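Local coordinates for nicotinamide riboside transporter PnuC (Neisseria mucosa ATCC 25996, PDB 4QTN), which transports nicotinamide riboside, a form of vitamin B3, across the bacterial inner membrane and assembles as a homotrimer, at the interface of chains A and B. Numbering follows the deposited sequence. Chains: chain A/B, Nicotinamide riboside transporter PnuC.

Contacts 1 and 2 are consecutive stretches of one subunit seam of the PnuC homotrimer, the centres of their C-alpha atoms about 14 Å apart. Chain A supplies both from helix 17-36: A:Val32, A:Val35 and A:Phe36 in contact 1, and A:Ile29, A:Met25 and A:Trp22, from about one to four turns earlier, in contact 2. Helix 158-175 of chain B serves both, through B:Val162 and B:Val166. Together they illustrate membrane-protein assembly by apolar packing: helix 17-36 of one subunit packs across several helices of the next, helix 128-147 adding to contact 1, probably near the periplasmic end, and helix 181-198 to contact 2.

Contact 1: the interface of chains A and B. Residues chain A 32, 35-36; chain B 138-139, 142-143, 145-146, 158, 161-162, 165.
The ring of A:Phe36 is inserted between two helices of chain B, and each of its faces meets an aliphatic group. On one face lies the delta-methyl of B:Ile146, whose CD1 sits 3.8 Å from the ring centroid, displaced towards the rim in a CH-pi contact. The opposite face has CG2 of B:Val162 over its centre. At the edge, in the ring plane, comes the methyl CG2 of B:Thr142, with the two side chains crossing at about a right angle. The far rim reaches backbone: CE2 of A:Phe36 is 3.5 Å from CA of B:Gly161, where the absence of a side chain probably helps the ring to lie against helix 158-175. The ring of B:Tyr145 adds a lighter touch, its CE2 being 3.8 Å from CZ of A:Phe36.

B:Thr142 shows how a polar residue can serve an apolar seam. Its methyl is anti to the backbone N and points to the phenylalanine, while OG1 stands beside that N (chi1 -54°) and donates to the carbonyl O of B:Ser138 one turn earlier, 2.4 Å away. The hydroxyl meets this oxygen in the carbonyl plane, at a C=O...donor angle of 158°. Bonded within its own helix, the hydroxyl probably has little call for a partner in chain A, and the bond should help fix the methyl's direction.

Two valines extend the packing along helix 17-36. In A:Val32, CG1 is anti to the backbone N (chi1 156°) and lies 3.6 Å from CG1 of B:Val162, the side chains sliding past each other in opposite directions. Its other branch, CG2, turns to the helix of B:Val139. A:Val35 crosses B:Val139 obliquely, with CG2 3.7 Å from CG1 of the latter. No polar bond crosses this patch; as part of the PnuC trimer interface, probably near the periplasmic side, it joins the subunits by shape and apolar burial.

Contact 2: the interface of chains A and B. Residues chain A 22, 25, 29; chain B 166, 183-184, 186-187.
A:Met25, modelled as selenomethionine, leaves helix 17-36 with CG anti to the backbone N (chi1 -171°), and bends at chi2 and again at chi3 bring its tip to the start of helix 181-198 of chain B. One turn earlier, A:Trp22 has CG beside its backbone N, and chi1 -82° and chi2 100° together turn the six-membered part of the indole towards the same helix. In this nicotinamide riboside uptake permease, the patch is a transmembrane helix-helix seam of the homotrimer, built from apolar side chains with no polar bond across it.

The bent selenoether chain of A:Met25 is met along its length. Its CG lies 3.6 Å from CD1 of B:Leu184, the two side chains crossing obliquely. Further out, the selenium SE is 3.8 Å from CG2 of B:Val187, and here the groups reach towards each other tip to tip. The terminal methyl CE points towards the first turn of helix 181-198, beside B:Ala183.

B:Ala183 also serves the indole. Its CB sits over one face of A:Trp22, offset towards the rim, and CE of A:Met25 lies over the same face. The edge of the indole is taken by B:Ile186, about one turn on from B:Ala183: CD1 is in the ring plane, 3.6 Å from CZ2 of A:Trp22, with the side chains crossing at about a right angle.

Further along helix 17-36, A:Ile29 crosses B:Val166 at about a right angle, with CD1 3.7 Å from CG2 of the valine, carrying the apolar seam onto helix 158-175.

Contact 1: the interface of chains A and B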
ATOM      1  N   VAL A  32      -8.210   1.748 -21.264  1.00108.85           N
ATOM      2  CA  VAL A  32      -7.537   0.541 -21.797  1.00102.71           C
ATOM      3  C   VAL A  32      -8.249  -0.731 -21.369  1.00100.52           C
ATOM      4  O   VAL A  32      -8.500  -1.575 -22.180  1.00103.33           O
ATOM      5  CB  VAL A  32      -6.029   0.488 -21.374  1.00102.16           C
ATOM      6  CG1 VAL A  32      -5.496  -0.948 -21.376  1.00101.15           C
ATOM      7  CG2 VAL A  32      -5.181   1.399 -22.263  1.00 98.17           C
ATOM      8  N   VAL A  35     -10.931  -0.833 -23.905  1.00111.94           N
ATOM      9  CA  VAL A  35     -10.566  -1.280 -25.290  1.00114.03           C
ATOM     10  C   VAL A  35     -10.313  -2.804 -25.362  1.00111.40           C
ATOM     11  O   VAL A  35     -10.191  -3.367 -26.439  1.00111.26           O
ATOM     12  CB  VAL A  35      -9.327  -0.503 -25.854  1.00112.54           C
ATOM     13  CG1 VAL A  35      -8.951  -0.985 -27.244  1.00109.10           C
ATOM     14  CG2 VAL A  35      -9.600   0.982 -25.884  1.00116.07           C
ATOM     15  N   PHE A  36     -10.248  -3.448 -24.202  1.00134.28           N
ATOM     16  CA  PHE A  36     -10.083  -4.881 -24.128  1.00137.27           C
ATOM     17  C   PHE A  36     -11.426  -5.557 -23.975  1.00138.12           C
ATOM     18  O   PHE A  36     -11.641  -6.622 -24.525  1.00143.39           O
ATOM     19  CB  PHE A  36      -9.178  -5.255 -22.957  1.00145.43           C
ATOM     20  CG  PHE A  36      -7.721  -5.425 -23.334  1.00155.38           C
ATOM     21  CD1 PHE A  36      -6.993  -4.368 -23.892  1.00156.46           C
ATOM     22  CD2 PHE A  36      -7.063  -6.633 -23.100  1.00161.48           C
ATOM     23  CE1 PHE A  36      -5.650  -4.527 -24.226  1.00155.85           C
ATOM     24  CE2 PHE A  36      -5.723  -6.790 -23.436  1.00163.83           C
ATOM     25  CZ  PHE A  36      -5.020  -5.736 -23.999  1.00160.69           C
TER
ATOM     26  N   SER B 138      -1.388   5.399 -25.906  1.00116.17           N
ATOM     27  CA  SER B 138      -1.571   4.103 -25.231  1.00124.73           C
ATOM     28  C   SER B 138      -2.913   3.441 -25.470  1.00129.17           C
ATOM     29  O   SER B 138      -2.983   2.225 -25.508  1.00142.22           O
ATOM     30  CB  SER B 138      -1.323   4.218 -23.730  1.00129.17           C
ATOM     31  OG  SER B 138      -0.042   4.758 -23.469  1.00137.51           O
ATOM     32  N   VAL B 139      -3.984   4.223 -25.610  1.00121.97           N
ATOM     33  CA  VAL B 139      -5.277   3.630 -26.019  1.00124.90           C
ATOM     34  C   VAL B 139      -5.331   3.308 -27.515  1.00129.18           C
ATOM     35  O   VAL B 139      -5.788   2.224 -27.905  1.00140.41           O
ATOM     36  CB  VAL B 139      -6.507   4.478 -25.618  1.00122.53           C
ATOM     37  CG1 VAL B 139      -7.387   3.713 -24.629  1.00119.20           C
ATOM     38  CG2 VAL B 139      -6.082   5.834 -25.071  1.00118.22           C
ATOM     39  N   THR B 142      -3.484   0.377 -28.305  1.00139.44           N
ATOM     40  CA  THR B 142      -3.947  -0.891 -27.756  1.00139.18           C
ATOM     41  C   THR B 142      -4.707  -1.709 -28.772  1.00147.61           C
ATOM     42  O   THR B 142      -4.618  -2.932 -28.777  1.00151.01           O
ATOM     43  CB  THR B 142      -4.763  -0.722 -26.484  1.00138.04           C
ATOM     44  OG1 THR B 142      -4.004   0.036 -25.552  1.00136.90           O
ATOM     45  CG2 THR B 142      -5.073  -2.069 -25.868  1.00135.48           C
ATOM     46  N   SER B 143      -5.421  -1.027 -29.659  1.00156.55           N
ATOM     47  CA  SER B 143      -6.168  -1.689 -30.745  1.00164.07           C
ATOM     48  C   SER B 143      -5.209  -2.416 -31.723  1.00162.05           C
ATOM     49  O   SER B 143      -5.593  -3.389 -32.387  1.00163.91           O
ATOM     50  CB  SER B 143      -7.022  -0.655 -31.492  1.00171.68           C
ATOM     51  OG  SER B 143      -7.416   0.405 -30.617  1.00168.07           O
ATOM     52  N   TYR B 145      -2.213  -3.674 -30.594  1.00136.24           N
ATOM     53  CA  TYR B 145      -1.775  -4.822 -29.848  1.00134.39           C
ATOM     54  C   TYR B 145      -2.857  -5.886 -29.810  1.00139.02           C
ATOM     55  O   TYR B 145      -2.580  -7.025 -29.497  1.00138.03           O
ATOM     56  CB  TYR B 145      -1.367  -4.411 -28.431  1.00128.99           C
ATOM     57  CG  TYR B 145      -1.126  -5.570 -27.494  1.00126.86           C
ATOM     58  CD1 TYR B 145       0.081  -6.258 -27.495  1.00128.17           C
ATOM     59  CD2 TYR B 145      -2.107  -5.979 -26.610  1.00128.14           C
ATOM     60  CE1 TYR B 145       0.299  -7.325 -26.628  1.00129.58           C
ATOM     61  CE2 TYR B 145      -1.906  -7.043 -25.746  1.00127.17           C
ATOM     62  CZ  TYR B 145      -0.708  -7.712 -25.755  1.00128.34           C
ATOM     63  OH  TYR B 145      -0.509  -8.761 -24.884  1.00128.39           O
ATOM     64  N   ILE B 146      -4.094  -5.503 -30.126  1.00148.57           N
ATOM     65  CA  ILE B 146      -5.200  -6.476 -30.215  1.00162.73           C
ATOM     66  C   ILE B 146      -5.326  -7.116 -31.611  1.00177.12           C
ATOM     67  O   ILE B 146      -5.557  -8.324 -31.722  1.00182.74           O
ATOM     68  CB  ILE B 146      -6.562  -5.876 -29.764  1.00164.73           C
ATOM     69  CG1 ILE B 146      -6.491  -5.423 -28.299  1.00157.77           C
ATOM     70  CG2 ILE B 146      -7.697  -6.891 -29.949  1.00169.17           C
ATOM     71  CD1 ILE B 146      -6.034  -6.501 -27.337  1.00152.85           C
ATOM     72  N   THR B 158      -7.524 -10.465 -19.913  1.00155.25           N
ATOM     73  CA  THR B 158      -7.430  -9.010 -19.947  1.00142.98           C
ATOM     74  C   THR B 158      -6.362  -8.476 -19.020  1.00133.14           C
ATOM     75  O   THR B 158      -5.562  -7.628 -19.416  1.00131.54           O
ATOM     76  CB  THR B 158      -8.762  -8.345 -19.627  1.00143.51           C
ATOM     77  OG1 THR B 158      -9.723  -9.352 -19.293  1.00154.77           O
ATOM     78  CG2 THR B 158      -9.247  -7.603 -20.815  1.00148.37           C
ATOM     79  N   GLY B 161      -3.100  -8.809 -20.309  1.00122.21           N
ATOM     80  CA  GLY B 161      -3.021  -8.017 -21.513  1.00123.26           C
ATOM     81  C   GLY B 161      -2.798  -6.555 -21.226  1.00122.33           C
ATOM     82  O   GLY B 161      -1.965  -5.913 -21.865  1.00119.40           O
ATOM     83  N   VAL B 162      -3.541  -6.025 -20.252  1.00128.56           N
ATOM     84  CA  VAL B 162      -3.483  -4.595 -19.924  1.00128.16           C
ATOM     85  C   VAL B 162      -2.121  -4.217 -19.380  1.00125.63           C
ATOM     86  O   VAL B 162      -1.491  -3.263 -19.863  1.00133.41           O
ATOM     87  CB  VAL B 162      -4.589  -4.178 -18.924  1.00128.36           C
ATOM     88  CG1 VAL B 162      -4.359  -2.752 -18.439  1.00123.71           C
ATOM     89  CG2 VAL B 162      -5.961  -4.293 -19.574  1.00133.07           C
ATOM     90  N   VAL B 165       0.517  -3.690 -22.047  1.00122.45           N
ATOM     91  CA  VAL B 165       0.512  -2.408 -22.748  1.00124.78           C
ATOM     92  C   VAL B 165       1.143  -1.340 -21.879  1.00116.05           C
ATOM     93  O   VAL B 165       2.012  -0.608 -22.333  1.00119.43           O
ATOM     94  CB  VAL B 165      -0.902  -1.947 -23.173  1.00131.94           C
ATOM     95  CG1 VAL B 165      -0.790  -0.925 -24.301  1.00134.70           C
ATOM     96  CG2 VAL B 165      -1.758  -3.130 -23.609  1.00137.63           C
TER

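Contact 2: the interface of chains A and B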
ATOM      1  N   TRP A  22      -1.413  12.175 -12.644  1.00 82.99           N
ATOM      2  CA  TRP A  22      -2.104  11.043 -12.084  1.00 84.63           C
ATOM      3  C   TRP A  22      -3.583  10.969 -12.457  1.00 88.57           C
ATOM      4  O   TRP A  22      -4.170   9.902 -12.436  1.00 92.62           O
ATOM      5  CB  TRP A  22      -1.939  11.019 -10.615  1.00 81.46           C
ATOM      6  CG  TRP A  22      -0.700  10.436 -10.226  1.00 82.57           C
ATOM      7  CD1 TRP A  22       0.433  11.091  -9.866  1.00 80.98           C
ATOM      8  CD2 TRP A  22      -0.422   9.053 -10.123  1.00 82.35           C
ATOM      9  NE1 TRP A  22       1.393  10.195  -9.529  1.00 86.89           N
ATOM     10  CE2 TRP A  22       0.890   8.929  -9.681  1.00 85.82           C
ATOM     11  CE3 TRP A  22      -1.171   7.902 -10.347  1.00 85.52           C
ATOM     12  CZ2 TRP A  22       1.489   7.700  -9.465  1.00 96.10           C
ATOM     13  CZ3 TRP A  22      -0.580   6.683 -10.150  1.00 91.90           C
ATOM     14  CH2 TRP A  22       0.736   6.584  -9.706  1.00 99.29           C
HETATM   15  N   MSE A  25      -3.747   9.706 -16.241  1.00 90.20           N
HETATM   16  CA  MSE A  25      -3.322   8.325 -16.275  1.00 92.37           C
HETATM   17  C   MSE A  25      -4.353   7.424 -15.672  1.00 90.14           C
HETATM   18  O   MSE A  25      -4.607   6.362 -16.189  1.00 93.25           O
HETATM   19  CB  MSE A  25      -1.995   8.142 -15.586  1.00 98.42           C
HETATM   20  CG  MSE A  25      -1.521   6.729 -15.864  1.00117.17           C
HETATM   21 SE   MSE A  25      -0.823   5.981 -14.199  1.00144.43          SE
HETATM   22  CE  MSE A  25       0.713   7.193 -14.108  1.00142.18           C
ATOM     23  N   ILE A  29      -5.799   4.271 -17.919  1.00 95.48           N
ATOM     24  CA  ILE A  29      -5.766   2.849 -17.531  1.00 97.25           C
ATOM     25  C   ILE A  29      -7.175   2.269 -17.516  1.00101.79           C
ATOM     26  O   ILE A  29      -7.393   1.114 -17.880  1.00103.97           O
ATOM     27  CB  ILE A  29      -5.070   2.643 -16.160  1.00 98.53           C
ATOM     28  CG1 ILE A  29      -3.609   3.171 -16.195  1.00106.75           C
ATOM     29  CG2 ILE A  29      -5.140   1.183 -15.706  1.00 96.01           C
ATOM     30  CD1 ILE A  29      -2.934   3.164 -17.574  1.00105.90           C
TER
ATOM     31  N   VAL B 166       0.714  -1.282 -20.618  1.00108.37           N
ATOM     32  CA  VAL B 166       1.219  -0.299 -19.665  1.00103.88           C
ATOM     33  C   VAL B 166       2.742  -0.411 -19.539  1.00104.54           C
ATOM     34  O   VAL B 166       3.459   0.582 -19.705  1.00114.06           O
ATOM     35  CB  VAL B 166       0.494  -0.424 -18.291  1.00 99.63           C
ATOM     36  CG1 VAL B 166       1.277   0.231 -17.179  1.00 94.77           C
ATOM     37  CG2 VAL B 166      -0.879   0.214 -18.372  1.00101.09           C
ATOM     38  N   ALA B 183       5.252   6.727 -12.576  1.00 82.65           N
ATOM     39  CA  ALA B 183       3.831   6.668 -12.359  1.00 81.04           C
ATOM     40  C   ALA B 183       3.297   5.392 -12.992  1.00 83.16           C
ATOM     41  O   ALA B 183       2.717   4.544 -12.305  1.00 89.42           O
ATOM     42  CB  ALA B 183       3.155   7.899 -12.938  1.00 77.65           C
ATOM     43  N   LEU B 184       3.557   5.225 -14.287  1.00 84.93           N
ATOM     44  CA  LEU B 184       3.257   3.966 -14.974  1.00 84.95           C
ATOM     45  C   LEU B 184       3.841   2.721 -14.255  1.00 85.93           C
ATOM     46  O   LEU B 184       3.146   1.731 -14.097  1.00 84.87           O
ATOM     47  CB  LEU B 184       3.712   4.021 -16.433  1.00 82.89           C
ATOM     48  CG  LEU B 184       2.648   4.244 -17.512  1.00 83.97           C
ATOM     49  CD1 LEU B 184       1.379   4.813 -16.919  1.00 88.21           C
ATOM     50  CD2 LEU B 184       3.171   5.144 -18.624  1.00 83.63           C
ATOM     51  N   ILE B 186       4.421   2.202 -11.071  1.00 82.33           N
ATOM     52  CA  ILE B 186       3.645   1.899  -9.866  1.00 82.09           C
ATOM     53  C   ILE B 186       2.398   1.086 -10.227  1.00 90.32           C
ATOM     54  O   ILE B 186       1.989   0.217  -9.472  1.00 98.02           O
ATOM     55  CB  ILE B 186       3.182   3.152  -9.118  1.00 82.48           C
ATOM     56  CG1 ILE B 186       4.356   3.958  -8.588  1.00 81.09           C
ATOM     57  CG2 ILE B 186       2.255   2.769  -7.975  1.00 82.62           C
ATOM     58  CD1 ILE B 186       3.972   5.410  -8.271  1.00 80.84           C
ATOM     59  N   VAL B 187       1.791   1.381 -11.377  1.00 90.10           N
ATOM     60  CA  VAL B 187       0.591   0.664 -11.795  1.00 92.26           C
ATOM     61  C   VAL B 187       0.920  -0.727 -12.311  1.00 95.46           C
ATOM     62  O   VAL B 187       0.236  -1.688 -11.928  1.00101.73           O
ATOM     63  CB  VAL B 187      -0.253   1.447 -12.835  1.00 95.23           C
ATOM     64  CG1 VAL B 187      -1.355   0.566 -13.406  1.00 95.21           C
ATOM     65  CG2 VAL B 187      -0.855   2.691 -12.202  1.00 91.77           C
TER